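Uncharacterized protein (Pyrococcus horikoshii, PDB 1ZJJ) probably acts as a magnesium-dependent phosphatase of the haloacid dehalogenase (HAD) superfamily, though its natural substrate is not established. Local coordinates at residues 79-84 / 145-150; 173-176 / 181-184. All coordinates share one frame; numbering follows the deposited sequence.

Contact 1: residues 79-84 / 145-150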
# COMPACT_ATOMS: atom_id res chain seq x y z
N LYS B 79 18.97 -0.48 20.48
CA LYS B 79 19.39 0.78 21.08
C LYS B 79 18.30 1.74 21.53
O LYS B 79 18.46 2.42 22.54
CB LYS B 79 20.30 1.52 20.09
CG LYS B 79 20.92 2.79 20.64
CD LYS B 79 21.86 3.43 19.64
CE LYS B 79 22.74 4.47 20.31
NZ LYS B 79 23.56 5.24 19.34
N HIS B 80 17.18 1.77 20.81
CA HIS B 80 16.12 2.73 21.12
C HIS B 80 14.74 2.24 21.54
O HIS B 80 13.86 3.05 21.80
CB HIS B 80 15.95 3.67 19.92
CG HIS B 80 17.21 4.39 19.53
ND1 HIS B 80 17.80 5.33 20.34
CD2 HIS B 80 17.99 4.29 18.43
CE1 HIS B 80 18.89 5.79 19.76
NE2 HIS B 80 19.03 5.17 18.60
N LEU B 81 14.51 0.93 21.60
CA LEU B 81 13.19 0.46 21.99
C LEU B 81 13.24 -0.51 23.16
O LEU B 81 14.31 -0.97 23.54
CB LEU B 81 12.50 -0.21 20.79
CG LEU B 81 12.38 0.64 19.51
CD1 LEU B 81 11.82 -0.24 18.39
CD2 LEU B 81 11.48 1.85 19.75
N ASP B 82 12.08 -0.80 23.73
CA ASP B 82 12.01 -1.73 24.85
C ASP B 82 11.68 -3.12 24.35
O ASP B 82 10.72 -3.31 23.61
CB ASP B 82 10.95 -1.26 25.85
CG ASP B 82 11.17 0.16 26.29
OD1 ASP B 82 12.29 0.48 26.76
OD2 ASP B 82 10.23 0.96 26.17
N PRO B 83 12.46 -4.12 24.77
CA PRO B 83 12.23 -5.50 24.34
C PRO B 83 10.78 -5.94 24.46
O PRO B 83 10.13 -5.71 25.48
CB PRO B 83 13.17 -6.29 25.25
CG PRO B 83 14.30 -5.34 25.46
CD PRO B 83 13.57 -4.05 25.74
N GLY B 84 10.28 -6.58 23.41
CA GLY B 84 8.91 -7.04 23.38
C GLY B 84 8.76 -7.98 22.20
O GLY B 84 9.64 -8.02 21.32
N GLY B 145 -1.27 -0.71 19.43
CA GLY B 145 -0.15 -0.04 20.06
C GLY B 145 1.24 -0.55 19.71
O GLY B 145 2.23 -0.04 20.21
N ALA B 146 1.32 -1.57 18.85
CA ALA B 146 2.62 -2.11 18.47
C ALA B 146 3.39 -1.11 17.64
O ALA B 146 2.81 -0.38 16.84
CB ALA B 146 2.44 -3.39 17.69
N THR B 147 4.71 -1.08 17.81
CA THR B 147 5.55 -0.17 17.04
C THR B 147 5.44 -0.56 15.56
O THR B 147 5.35 -1.74 15.23
CB THR B 147 7.04 -0.28 17.46
OG1 THR B 147 7.13 -0.27 18.89
CG2 THR B 147 7.83 0.89 16.91
N PHE B 148 5.43 0.44 14.69
CA PHE B 148 5.33 0.22 13.25
C PHE B 148 6.71 0.59 12.70
O PHE B 148 7.06 1.77 12.63
CB PHE B 148 4.23 1.13 12.67
CG PHE B 148 4.03 1.02 11.17
CD1 PHE B 148 4.68 0.06 10.41
CD2 PHE B 148 3.16 1.90 10.53
CE1 PHE B 148 4.47 -0.02 9.02
CE2 PHE B 148 2.94 1.83 9.15
CZ PHE B 148 3.59 0.87 8.39
N ILE B 149 7.50 -0.43 12.35
CA ILE B 149 8.86 -0.24 11.84
C ILE B 149 9.02 -0.77 10.41
O ILE B 149 8.69 -1.92 10.12
CB ILE B 149 9.88 -0.99 12.72
CG1 ILE B 149 9.76 -0.52 14.17
CG2 ILE B 149 11.30 -0.75 12.20
CD1 ILE B 149 10.34 -1.50 15.17
N GLY B 150 9.54 0.08 9.52
CA GLY B 150 9.76 -0.33 8.14
C GLY B 150 11.25 -0.40 7.87
O GLY B 150 11.98 0.51 8.22
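Leu81 and Ile149 reach toward each other and meet tip to tip, CD1 of Leu81 lying 3.8 Å from CD1 of Ile149. The same CD1 of Leu81 is 4.4 Å from CG2 of Thr147, so one methyl branch faces two residues that alternate along the strand with side chains on the same face. Nothing polar crosses the gap; the contact is small and purely apolar, with 88 Å² buried over both sides. Leu81 is the first residue after helix 69-80 to leave helical backbone angles, and its CG stands anti to the carbonyl carbon (chi1 -55°) while the second torsion is extended (chi2 174°), which carries CD1 out to the strand. On Ile149 the branch that meets it is CG1-CD1, also anti to its carbonyl carbon (chi1 -56°).

The threonine offers its methyl to Leu81, while its OG1 is hydrogen-bonded to ND1 of His121 on the adjoining strand. His121 also bonds the carbonyl O of Asp82 through NE2 and packs against Leu81, so one ring links the chain just beyond the helix to the strand's hydroxyl. Thr73 and Met77 of helix 69-80 extend the apolar cover over Ile149, and Tyr76 lies against Leu81. The whole is helix-on-sheet packing in an alpha/beta domain: Leu81, just past the C-terminal end of helix 69-80, and Thr73 and Met77 within it pack on one face of the four-stranded parallel sheet 86-89, 121-124, 147-150, 183-184.

Contact 2: residues 173-176 / 181-184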
# COMPACT_ATOMS: atom_id res chain seq x y z
N ALA B 173 0.83 0.47 2.35
CA ALA B 173 -0.47 -0.15 2.61
C ALA B 173 -0.78 -0.16 4.10
O ALA B 173 -1.89 0.15 4.51
CB ALA B 173 -0.48 -1.58 2.07
N LEU B 174 0.22 -0.50 4.92
CA LEU B 174 0.02 -0.55 6.37
C LEU B 174 -0.16 0.84 6.96
O LEU B 174 -0.87 1.01 7.95
CB LEU B 174 1.19 -1.28 7.03
CG LEU B 174 1.17 -2.78 6.78
CD1 LEU B 174 2.42 -3.41 7.36
CD2 LEU B 174 -0.10 -3.39 7.39
N LYS B 175 0.48 1.84 6.36
CA LYS B 175 0.34 3.22 6.83
C LYS B 175 -1.13 3.64 6.66
O LYS B 175 -1.71 4.28 7.53
CB LYS B 175 1.24 4.15 6.01
CG LYS B 175 1.16 5.62 6.43
CD LYS B 175 2.24 6.45 5.73
CE LYS B 175 2.06 6.45 4.22
NZ LYS B 175 3.19 7.07 3.47
N VAL B 176 -1.71 3.27 5.52
CA VAL B 176 -3.11 3.59 5.24
C VAL B 176 -4.07 2.80 6.12
O VAL B 176 -5.05 3.34 6.62
CB VAL B 176 -3.44 3.32 3.75
CG1 VAL B 176 -4.96 3.34 3.53
CG2 VAL B 176 -2.78 4.37 2.90
N GLU B 181 2.18 6.59 11.41
CA GLU B 181 3.38 6.96 10.66
C GLU B 181 4.50 5.98 11.00
O GLU B 181 4.98 5.96 12.12
CB GLU B 181 3.78 8.38 11.02
CG GLU B 181 4.76 9.03 10.07
CD GLU B 181 4.17 9.17 8.67
OE1 GLU B 181 3.05 9.71 8.55
OE2 GLU B 181 4.84 8.74 7.71
N PRO B 182 4.95 5.17 10.03
CA PRO B 182 6.02 4.21 10.30
C PRO B 182 7.40 4.82 10.56
O PRO B 182 7.72 5.90 10.08
CB PRO B 182 6.04 3.36 9.04
CG PRO B 182 5.72 4.36 7.96
CD PRO B 182 4.58 5.16 8.60
N ILE B 183 8.20 4.10 11.33
CA ILE B 183 9.57 4.52 11.61
C ILE B 183 10.35 3.76 10.54
O ILE B 183 10.45 2.54 10.59
CB ILE B 183 10.00 4.06 13.00
CG1 ILE B 183 9.21 4.84 14.06
CG2 ILE B 183 11.49 4.29 13.19
CD1 ILE B 183 9.47 4.37 15.47
N ILE B 184 10.87 4.48 9.54
CA ILE B 184 11.63 3.85 8.46
C ILE B 184 13.11 3.84 8.79
O ILE B 184 13.72 4.89 9.03
CB ILE B 184 11.40 4.55 7.10
CG1 ILE B 184 9.90 4.59 6.77
CG2 ILE B 184 12.15 3.80 5.99
CD1 ILE B 184 9.26 3.24 6.63
O HOH W 1 3.28 9.34 5.44
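A surface contact of Lys175 on a helix with Glu181 and Pro182 on the chain that returns from it to the sheet, this pairing belongs to a beta-alpha-beta crossover: helix 167-178 lies in the connection between strand 147-150 and its parallel neighbour 183-184, after the strands 156-159 and 162-165, and residues 181-182 lead into strand 183-184. It is light, 100 Å² over both sides, and Lys175 carries the helix side of it. The lysine leaves the helix with CG anti to its own backbone nitrogen (chi1 180°) and crosses the proline obliquely, its CD 3.9 Å from CD of Pro182 and its CG 4.1 Å from the same atom.

Pro182 also packs on Phe148 of the neighbouring strand and on Ile171, one helical turn before Lys175. Leu174, next to Lys175 in the helix, faces inward onto Phe148 and helix 132-143, while Ala173 meets Ala173 of the second subunit, which places this helix at the dimer interface as well.

The side chain of Glu181 starts away from the helix, but a bend at its second torsion (chi2 62°) brings the carboxylate back alongside the lysine, both chains running the same way. Lys175 NZ and Glu181 OE2 remain 4.8 Å apart, too far for direct pairing, and the opposite charges are joined through water: water 1 accepts from Lys175 NZ at 3.0 Å and donates to Glu181 OE2 at 2.8 Å.

How the contacts relate
From the N terminus, contact 1 opens where helix 69-80 ends and closes at strand 147-150, its segments 61 residues apart at their nearest ends, with strands 86-89 and 121-124 and three helices (92-101, 108-115, 132-143) between. Contact 2 follows in series: the chain passes through strands 156-159 and 162-165 and helix 167-178, and closes a short turn into strand 183-184, so the two loops neither nest nor cross. They meet in the sheet, where strands 147-150 and 183-184 are neighbours: Ile183 probably hydrogen-bonds through its N to Phe148 O and through its O to Gly150 N. Phe148, with its ring against Leu174 and Pro182, joins the strand of contact 1 to both segments of contact 2.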